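Long-range contacts in alginate lyase (Paenibacillus sp. FPU-7, PDB 6KFN), which cleaves the polysaccharide alginate by beta-elimination and probably acts mainly on its mannuronate-containing chains: residues R167-G172 against I194-V199; H103-G108 against I129-H134; A222-N227 against T257-Y262. All coordinates share one frame; numbering follows the deposited sequence.

Contact 1 (R167-G172 against I194-V199); sequences RNVISG and IVENSV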
loop_
_atom_site.group_PDB
_atom_site.type_symbol
_atom_site.label_atom_id
_atom_site.label_comp_id
_atom_site.label_asym_id
_atom_site.label_seq_id
_atom_site.Cartn_x
_atom_site.Cartn_y
_atom_site.Cartn_z
ATOM N N ARG A 167 -9.073 6.891 -5.980
ATOM C CA ARG A 167 -9.896 6.888 -4.781
ATOM C C ARG A 167 -9.591 5.708 -3.862
ATOM O O ARG A 167 -10.451 5.247 -3.123
ATOM C CB ARG A 167 -11.406 6.984 -5.107
ATOM C CG ARG A 167 -11.758 8.215 -5.927
ATOM C CD ARG A 167 -13.245 8.186 -6.380
ATOM N NE ARG A 167 -13.541 7.041 -7.208
ATOM C CZ ARG A 167 -13.178 6.856 -8.465
ATOM N NH1 ARG A 167 -12.724 7.867 -9.196
ATOM N NH2 ARG A 167 -13.291 5.669 -9.018
ATOM N N ASN A 168 -8.343 5.243 -3.877
ATOM C CA ASN A 168 -7.930 4.208 -2.948
ATOM C C ASN A 168 -7.551 4.830 -1.617
ATOM O O ASN A 168 -7.001 5.922 -1.547
ATOM C CB ASN A 168 -6.767 3.402 -3.538
ATOM C CG ASN A 168 -7.202 2.655 -4.773
ATOM O OD1 ASN A 168 -8.133 1.841 -4.705
ATOM N ND2 ASN A 168 -6.542 2.892 -5.904
ATOM N N VAL A 169 -7.895 4.106 -0.543
ATOM C CA VAL A 169 -7.755 4.573 0.820
ATOM C C VAL A 169 -6.806 3.671 1.589
ATOM O O VAL A 169 -6.947 2.446 1.567
ATOM C CB VAL A 169 -9.121 4.655 1.512
ATOM C CG1 VAL A 169 -8.988 5.083 2.962
ATOM C CG2 VAL A 169 -10.068 5.599 0.744
ATOM N N ILE A 170 -5.883 4.297 2.312
ATOM C CA ILE A 170 -4.926 3.662 3.186
ATOM C C ILE A 170 -5.197 4.245 4.569
ATOM O O ILE A 170 -5.004 5.448 4.762
ATOM C CB ILE A 170 -3.490 3.960 2.723
ATOM C CG1 ILE A 170 -3.238 3.386 1.299
ATOM C CG2 ILE A 170 -2.473 3.463 3.744
ATOM C CD1 ILE A 170 -2.238 4.068 0.505
ATOM N N SER A 171 -5.732 3.438 5.501
ATOM C CA SER A 171 -6.286 3.965 6.745
ATOM C C SER A 171 -5.851 3.140 7.932
ATOM O O SER A 171 -6.130 1.950 8.002
ATOM C CB SER A 171 -7.813 3.985 6.657
ATOM O OG SER A 171 -8.376 4.503 7.803
ATOM N N GLY A 172 -5.161 3.754 8.895
ATOM C CA GLY A 172 -4.781 3.009 10.078
ATOM C C GLY A 172 -3.783 1.906 9.798
ATOM O O GLY A 172 -3.879 0.815 10.377
ATOM N N ILE A 194 -6.187 8.580 -0.526
ATOM C CA ILE A 194 -6.231 9.037 0.859
ATOM C C ILE A 194 -5.263 8.192 1.672
ATOM O O ILE A 194 -5.302 6.963 1.607
ATOM C CB ILE A 194 -7.660 8.924 1.442
ATOM C CG1 ILE A 194 -8.643 9.759 0.646
ATOM C CG2 ILE A 194 -7.646 9.289 2.956
ATOM C CD1 ILE A 194 -10.063 9.701 1.136
ATOM N N VAL A 195 -4.422 8.867 2.477
ATOM C CA VAL A 195 -3.563 8.203 3.450
ATOM C C VAL A 195 -3.885 8.850 4.798
ATOM O O VAL A 195 -3.636 10.050 4.968
ATOM C CB VAL A 195 -2.076 8.393 3.151
ATOM C CG1 VAL A 195 -1.258 7.661 4.207
ATOM C CG2 VAL A 195 -1.750 7.890 1.731
ATOM N N GLU A 196 -4.446 8.076 5.718
ATOM C CA GLU A 196 -4.928 8.662 6.970
ATOM C C GLU A 196 -4.604 7.761 8.135
ATOM O O GLU A 196 -4.592 6.522 8.029
ATOM C CB GLU A 196 -6.454 8.927 6.943
ATOM C CG GLU A 196 -7.267 7.639 6.801
ATOM C CD GLU A 196 -8.770 7.849 6.847
ATOM O OE1 GLU A 196 -9.205 9.010 6.642
ATOM O OE2 GLU A 196 -9.500 6.840 7.031
ATOM N N ASN A 197 -4.388 8.381 9.295
ATOM C CA ASN A 197 -4.330 7.680 10.576
ATOM C C ASN A 197 -3.268 6.582 10.614
ATOM O O ASN A 197 -3.439 5.589 11.337
ATOM C CB ASN A 197 -5.699 7.112 10.964
ATOM C CG ASN A 197 -6.789 8.144 10.908
ATOM O OD1 ASN A 197 -6.597 9.269 11.226
ATOM N ND2 ASN A 197 -7.980 7.712 10.514
ATOM N N SER A 198 -2.200 6.752 9.860
ATOM C CA SER A 198 -1.199 5.722 9.670
ATOM C C SER A 198 0.108 6.110 10.380
ATOM O O SER A 198 0.290 7.246 10.805
ATOM C CB SER A 198 -1.011 5.448 8.179
ATOM O OG SER A 198 -2.212 4.868 7.638
ATOM N N VAL A 199 0.994 5.117 10.513
ATOM C CA VAL A 199 2.244 5.283 11.236
ATOM C C VAL A 199 3.369 4.747 10.366
ATOM O O VAL A 199 3.316 3.596 9.915
ATOM C CB VAL A 199 2.236 4.580 12.602
ATOM C CG1 VAL A 199 3.586 4.805 13.317
ATOM C CG2 VAL A 199 1.086 5.083 13.450
HETATM O O HOH W 1 -8.145 4.680 10.535
#
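Two successive coils of a right-handed parallel beta-helix, the pectate-lyase-like solenoid, meet here edge to edge. Strands 169-171 and 194-196 run parallel, their axes 4.7 Å apart and only 3° out of line, so that V169 sits beside I194, I170 beside V195 and S171 beside E196. The main chains alternate donors and acceptors: I194 N gives to N168 O, I170 N reaches I194 O at 2.8 Å, E196 N lies nearly along the C=O axis of I170, and G172 N returns to E196 O. The tight side is the face of I170 and V195. Both are buried and lie side by side, pointing the same way, with I170 CD1 4.0 Å from V195 CG2; I184, from another wall of the solenoid, packs against both, and I149 against I170. Just beyond, S198 OG donates to E196 O at 2.9 Å from 54° above the carbonyl plane, so two donors, this hydroxyl and G172 N, grip that oxygen. The other face is partly open to solvent. V169 and I194 again lie side by side, touching through V169 CG2 and I194 CD1 at 4.1 Å. In E196, CG takes the crowded position between backbone N and carbonyl carbon (chi1 63°), and the extended chain carries the carboxylate alongside S171. S171 OG, anti to its own backbone N, donates to the anti lone pair of E196 OE2 at 2.7 Å. The other oxygen, OE1, forms a salt bridge with R225 of the next coil, which would favour an ionised carboxylate. At the exposed turn one water spans the two segments, donating to S171 OG at 2.7 Å and accepting from N197 ND2 at 3.0 Å.

Contact 2 (H103-G108 against I129-H134); sequences HVQMDG and IIRNSH
H103 stacks its ring on Y81, and the pairing with 129-134 begins one residue later, where V104 O accepts I129 N at 2.9 Å, nearly along the C=O axis; V104 N is held in turn by the side chain of N128. Q105 crosses I129 obliquely, its CG 3.8 Å from I129 CG2. Farther out, Q105 OE1 receives R131 NH2 at 3.3 Å, in the guanidinium plane but above the plane of the amide, while Q105 NE2 binds N83, so this one amide links to two neighbouring coils. M106 turns to the buried face. Its N-H points almost straight at I129 O (2.8 Å, 176°), its CB lies 3.9 Å from I130 CG1, and the chain bends at the thioether to bring CE back towards the same I129 carbonyl; I96, L98 and F121 pack round it. Such alternation, with M106 and I130 inward and Q105, D107, R131 and the aliphatic I129 outward on parallel strands 105-107 and 129-131, is that of stacked coils in a right-handed beta-helix. D107 carries the polar face. R131 starts from the crowded position between backbone N and carbonyl carbon (chi1 65°) and bends farther along, so that its CG and CD run past the carboxylate before NH1 forms a salt bridge to D107 OD2 at 3.0 Å, meeting that oxygen from 52° above the carboxylate plane. D107 OD1 takes N132 ND2 at 3.2 Å, so the acid is clasped by two consecutive residues and its negative charge is probably favoured. G108 leaves the strand with positive phi, and its N donates to R131 O at 3.3 Å; S133 OG, anti to its own carbonyl carbon, supplies a second donor to that oxygen from above its plane.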
loop_
_atom_site.group_PDB
_atom_site.type_symbol
_atom_site.label_atom_id
_atom_site.label_comp_id
_atom_site.label_asym_id
_atom_site.label_seq_id
_atom_site.Cartn_x
_atom_site.Cartn_y
_atom_site.Cartn_z
ATOM N N HIS A 103 -13.416 -1.852 -5.160
ATOM C CA HIS A 103 -14.210 -2.086 -3.961
ATOM C C HIS A 103 -13.720 -3.302 -3.173
ATOM O O HIS A 103 -14.503 -4.002 -2.537
ATOM C CB HIS A 103 -15.713 -2.194 -4.248
ATOM C CG HIS A 103 -16.265 -0.955 -4.852
ATOM N ND1 HIS A 103 -16.541 0.163 -4.111
ATOM C CD2 HIS A 103 -16.601 -0.657 -6.127
ATOM C CE1 HIS A 103 -17.025 1.099 -4.897
ATOM N NE2 HIS A 103 -17.070 0.636 -6.124
ATOM N N VAL A 104 -12.395 -3.501 -3.169
ATOM C CA VAL A 104 -11.752 -4.519 -2.345
ATOM C C VAL A 104 -11.431 -3.894 -0.999
ATOM O O VAL A 104 -10.925 -2.776 -0.923
ATOM C CB VAL A 104 -10.479 -5.019 -3.045
ATOM C CG1 VAL A 104 -9.692 -5.973 -2.167
ATOM C CG2 VAL A 104 -10.805 -5.666 -4.391
ATOM N N GLN A 105 -11.744 -4.625 0.079
ATOM C CA GLN A 105 -11.434 -4.203 1.438
ATOM C C GLN A 105 -10.422 -5.160 2.050
ATOM O O GLN A 105 -10.725 -6.335 2.254
ATOM C CB GLN A 105 -12.694 -4.180 2.286
ATOM C CG GLN A 105 -13.761 -3.260 1.792
ATOM C CD GLN A 105 -14.890 -3.126 2.768
ATOM O OE1 GLN A 105 -14.983 -2.152 3.467
ATOM N NE2 GLN A 105 -15.677 -4.145 2.923
ATOM N N MET A 106 -9.240 -4.650 2.319
ATOM C CA MET A 106 -8.164 -5.380 2.985
ATOM C C MET A 106 -8.097 -4.881 4.436
ATOM O O MET A 106 -8.001 -3.673 4.651
ATOM C CB MET A 106 -6.848 -5.111 2.264
ATOM C CG MET A 106 -6.771 -5.799 0.928
ATOM S SD MET A 106 -5.479 -5.204 -0.156
ATOM C CE MET A 106 -6.319 -3.734 -0.792
ATOM N N ASP A 107 -8.167 -5.792 5.406
ATOM C CA ASP A 107 -8.297 -5.379 6.799
ATOM C C ASP A 107 -7.576 -6.395 7.679
ATOM O O ASP A 107 -7.792 -7.592 7.537
ATOM C CB ASP A 107 -9.798 -5.299 7.129
ATOM C CG ASP A 107 -10.148 -4.605 8.423
ATOM O OD1 ASP A 107 -9.285 -4.369 9.263
ATOM O OD2 ASP A 107 -11.346 -4.194 8.522
ATOM N N GLY A 108 -6.721 -5.923 8.589
ATOM C CA GLY A 108 -6.103 -6.822 9.545
ATOM C C GLY A 108 -5.019 -7.673 8.936
ATOM O O GLY A 108 -4.784 -8.792 9.415
ATOM N N ILE A 129 -9.773 -0.186 -0.231
ATOM C CA ILE A 129 -9.230 0.256 1.050
ATOM C C ILE A 129 -8.317 -0.821 1.607
ATOM O O ILE A 129 -8.636 -2.000 1.538
ATOM C CB ILE A 129 -10.328 0.651 2.050
ATOM C CG1 ILE A 129 -9.730 1.232 3.344
ATOM C CG2 ILE A 129 -11.296 -0.465 2.315
ATOM C CD1 ILE A 129 -10.702 2.036 4.141
ATOM N N ILE A 130 -7.212 -0.390 2.179
ATOM C CA ILE A 130 -6.424 -1.202 3.087
ATOM C C ILE A 130 -6.400 -0.487 4.425
ATOM O O ILE A 130 -6.034 0.688 4.514
ATOM C CB ILE A 130 -5.025 -1.555 2.548
ATOM C CG1 ILE A 130 -4.299 -2.446 3.559
ATOM C CG2 ILE A 130 -4.201 -0.343 2.151
ATOM C CD1 ILE A 130 -3.079 -3.153 3.015
ATOM N N ARG A 131 -6.812 -1.212 5.476
ATOM C CA ARG A 131 -6.925 -0.637 6.791
ATOM C C ARG A 131 -6.383 -1.599 7.836
ATOM O O ARG A 131 -6.369 -2.822 7.652
ATOM C CB ARG A 131 -8.348 -0.221 7.101
ATOM C CG ARG A 131 -9.333 -1.328 7.194
ATOM C CD ARG A 131 -10.556 -0.879 7.976
ATOM N NE ARG A 131 -11.528 -0.288 7.099
ATOM C CZ ARG A 131 -12.386 -1.004 6.397
ATOM N NH1 ARG A 131 -12.357 -2.307 6.463
ATOM N NH2 ARG A 131 -13.240 -0.407 5.609
ATOM N N ASN A 132 -5.956 -1.037 8.957
ATOM C CA ASN A 132 -5.656 -1.827 10.157
ATOM C C ASN A 132 -4.693 -2.975 9.824
ATOM O O ASN A 132 -4.916 -4.122 10.189
ATOM C CB ASN A 132 -6.931 -2.382 10.791
ATOM C CG ASN A 132 -7.937 -1.322 11.089
ATOM O OD1 ASN A 132 -7.573 -0.203 11.456
ATOM N ND2 ASN A 132 -9.220 -1.654 10.937
ATOM N N SER A 133 -3.615 -2.640 9.114
ATOM C CA SER A 133 -2.682 -3.621 8.596
ATOM C C SER A 133 -1.256 -3.149 8.859
ATOM O O SER A 133 -1.029 -1.979 9.109
ATOM C CB SER A 133 -2.900 -3.822 7.076
ATOM O OG SER A 133 -4.182 -4.404 6.813
ATOM N N HIS A 134 -0.304 -4.080 8.758
ATOM C CA HIS A 134 1.120 -3.795 8.949
ATOM C C HIS A 134 1.876 -4.367 7.774
ATOM O O HIS A 134 1.776 -5.572 7.503
ATOM C CB HIS A 134 1.609 -4.413 10.257
ATOM C CG HIS A 134 3.039 -4.074 10.611
ATOM N ND1 HIS A 134 3.727 -4.788 11.563
ATOM C CD2 HIS A 134 3.886 -3.126 10.169
ATOM C CE1 HIS A 134 4.936 -4.266 11.696
ATOM N NE2 HIS A 134 5.063 -3.261 10.853
#

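Contact 3 (A222-N227 against T257-Y262); sequences AVIRNN and TGNTVY
N259 dominates this junction between strand 223-230 and the next coil of the beta-helix. With CG anti to the carbonyl carbon, its amide is set between the two backbones: ND2 donates to I224 O at 3.0 Å, almost straight (170°) but from above the carbonyl plane. On the other branch, OD1 accepts N227 N and N227 ND2, each at 3.0 Å. N227, next in buried surface, lies alongside pointing the same way, the two amide planes only 12° apart, as in the asparagine stacks of beta-helix turns; its own OD1 takes S198 N one coil back, and N284 OD1 takes N259 N one coil on. N227 O accepts T260 N at 2.9 Å. T257, the third, donates its N to the already used I224 O and takes N226 N on its own carbonyl at 2.9 Å, while a water bridges T257 OG1 and N226 OD1. An alanine at N259 would remove the whole amide and would probably leave N227 N and ND2 without this shared acceptor, loosening the turn. Side-chain amides thus stand in for main-chain bonds where the strand pairing lapses, satisfying buried polar groups between coils.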
loop_
_atom_site.group_PDB
_atom_site.type_symbol
_atom_site.label_atom_id
_atom_site.label_comp_id
_atom_site.label_asym_id
_atom_site.label_seq_id
_atom_site.Cartn_x
_atom_site.Cartn_y
_atom_site.Cartn_z
ATOM N N ALA A 222 -4.416 14.019 -3.739
ATOM C CA ALA A 222 -4.076 13.153 -2.621
ATOM C C ALA A 222 -4.372 13.882 -1.322
ATOM O O ALA A 222 -4.183 15.088 -1.205
ATOM C CB ALA A 222 -2.606 12.763 -2.685
ATOM N N VAL A 223 -4.855 13.143 -0.326
ATOM C CA VAL A 223 -5.130 13.667 1.001
ATOM C C VAL A 223 -4.319 12.849 1.987
ATOM O O VAL A 223 -4.566 11.660 2.144
ATOM C CB VAL A 223 -6.626 13.624 1.329
ATOM C CG1 VAL A 223 -6.878 14.088 2.753
ATOM C CG2 VAL A 223 -7.409 14.488 0.340
ATOM N N ILE A 224 -3.373 13.510 2.645
ATOM C CA ILE A 224 -2.429 12.906 3.565
ATOM C C ILE A 224 -2.748 13.533 4.926
ATOM O O ILE A 224 -2.344 14.684 5.171
ATOM C CB ILE A 224 -0.977 13.160 3.131
ATOM C CG1 ILE A 224 -0.764 12.825 1.640
ATOM C CG2 ILE A 224 -0.011 12.511 4.095
ATOM C CD1 ILE A 224 -1.034 11.410 1.230
ATOM N N ARG A 225 -3.493 12.831 5.762
ATOM C CA ARG A 225 -4.028 13.430 6.970
ATOM C C ARG A 225 -3.829 12.560 8.208
ATOM O O ARG A 225 -4.043 11.357 8.214
ATOM C CB ARG A 225 -5.536 13.770 6.810
ATOM C CG ARG A 225 -6.432 12.620 6.544
ATOM C CD ARG A 225 -7.868 13.071 6.352
ATOM N NE ARG A 225 -8.763 11.957 6.015
ATOM C CZ ARG A 225 -9.796 12.029 5.213
ATOM N NH1 ARG A 225 -10.130 13.171 4.635
ATOM N NH2 ARG A 225 -10.481 10.940 4.975
ATOM N N ASN A 226 -3.430 13.228 9.294
ATOM C CA ASN A 226 -3.458 12.612 10.622
ATOM C C ASN A 226 -2.549 11.386 10.708
ATOM O O ASN A 226 -2.873 10.423 11.421
ATOM C CB ASN A 226 -4.891 12.296 11.045
ATOM C CG ASN A 226 -5.746 13.536 10.944
ATOM O OD1 ASN A 226 -5.300 14.652 11.234
ATOM N ND2 ASN A 226 -6.941 13.390 10.344
ATOM N N ASN A 227 -1.397 11.444 10.063
ATOM C CA ASN A 227 -0.399 10.376 10.104
ATOM C C ASN A 227 0.757 10.787 11.018
ATOM O O ASN A 227 0.962 11.963 11.274
ATOM C CB ASN A 227 0.141 10.079 8.723
ATOM C CG ASN A 227 -0.978 9.735 7.750
ATOM O OD1 ASN A 227 -1.612 8.701 7.854
ATOM N ND2 ASN A 227 -1.220 10.624 6.780
ATOM N N THR A 257 -2.582 17.528 6.104
ATOM C CA THR A 257 -3.139 18.132 7.301
ATOM C C THR A 257 -2.961 17.229 8.499
ATOM O O THR A 257 -3.150 16.022 8.440
ATOM C CB THR A 257 -4.598 18.534 7.163
ATOM O OG1 THR A 257 -5.343 17.396 6.852
ATOM C CG2 THR A 257 -4.780 19.562 6.091
ATOM N N GLY A 258 -2.638 17.842 9.644
ATOM C CA GLY A 258 -2.688 17.128 10.900
ATOM C C GLY A 258 -1.648 16.035 11.066
ATOM O O GLY A 258 -1.863 15.162 11.916
ATOM N N ASN A 259 -0.572 16.050 10.305
ATOM C CA ASN A 259 0.455 15.019 10.412
ATOM C C ASN A 259 1.489 15.452 11.458
ATOM O O ASN A 259 1.704 16.642 11.646
ATOM C CB ASN A 259 1.159 14.812 9.063
ATOM C CG ASN A 259 0.185 14.393 7.986
ATOM O OD1 ASN A 259 -0.271 13.258 7.956
ATOM N ND2 ASN A 259 -0.154 15.320 7.095
ATOM N N THR A 260 2.142 14.487 12.085
ATOM C CA THR A 260 3.218 14.731 13.017
ATOM C C THR A 260 4.426 13.943 12.561
ATOM O O THR A 260 4.316 12.727 12.339
ATOM C CB THR A 260 2.820 14.327 14.433
ATOM O OG1 THR A 260 1.690 15.093 14.831
ATOM C CG2 THR A 260 3.973 14.598 15.400
ATOM N N VAL A 261 5.548 14.617 12.399
ATOM C CA VAL A 261 6.756 13.973 11.937
ATOM C C VAL A 261 7.922 14.285 12.844
ATOM O O VAL A 261 8.151 15.426 13.249
ATOM C CB VAL A 261 7.040 14.304 10.453
ATOM C CG1 VAL A 261 5.943 13.724 9.547
ATOM C CG2 VAL A 261 7.194 15.802 10.198
ATOM N N TYR A 262 8.701 13.232 13.115
ATOM C CA TYR A 262 9.867 13.259 13.983
ATOM C C TYR A 262 11.071 13.053 13.085
ATOM O O TYR A 262 11.370 11.921 12.663
ATOM C CB TYR A 262 9.749 12.171 15.068
ATOM C CG TYR A 262 8.574 12.346 15.971
ATOM C CD1 TYR A 262 8.652 13.145 17.110
ATOM C CD2 TYR A 262 7.345 11.755 15.685
ATOM C CE1 TYR A 262 7.563 13.363 17.916
ATOM C CE2 TYR A 262 6.249 11.963 16.472
ATOM C CZ TYR A 262 6.346 12.764 17.615
ATOM O OH TYR A 262 5.274 13.000 18.422
HETATM O O HOH W 2 -6.176 16.686 9.416
#

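In the fold
Following the chain from the N terminus, contact 2 comes first and closes the loop 109-128, contact 1 then closes 173-193, and contact 3 closes 228-256. They lie in series; none nests in or crosses another. Each loop travels round the solenoid through the second parallel sheet, by strands 119-122, 184-186 and 241-243 respectively, before returning one coil on. Strand 129-131 of contact 2 pairs directly with 169-171 of contact 1, and 194-196 of contact 1 with 223-230 of contact 3, so the three form one continuous run of coils. Sodium ligands E182 and D185 lie within the loop of contact 1, and Q242 within that of contact 3.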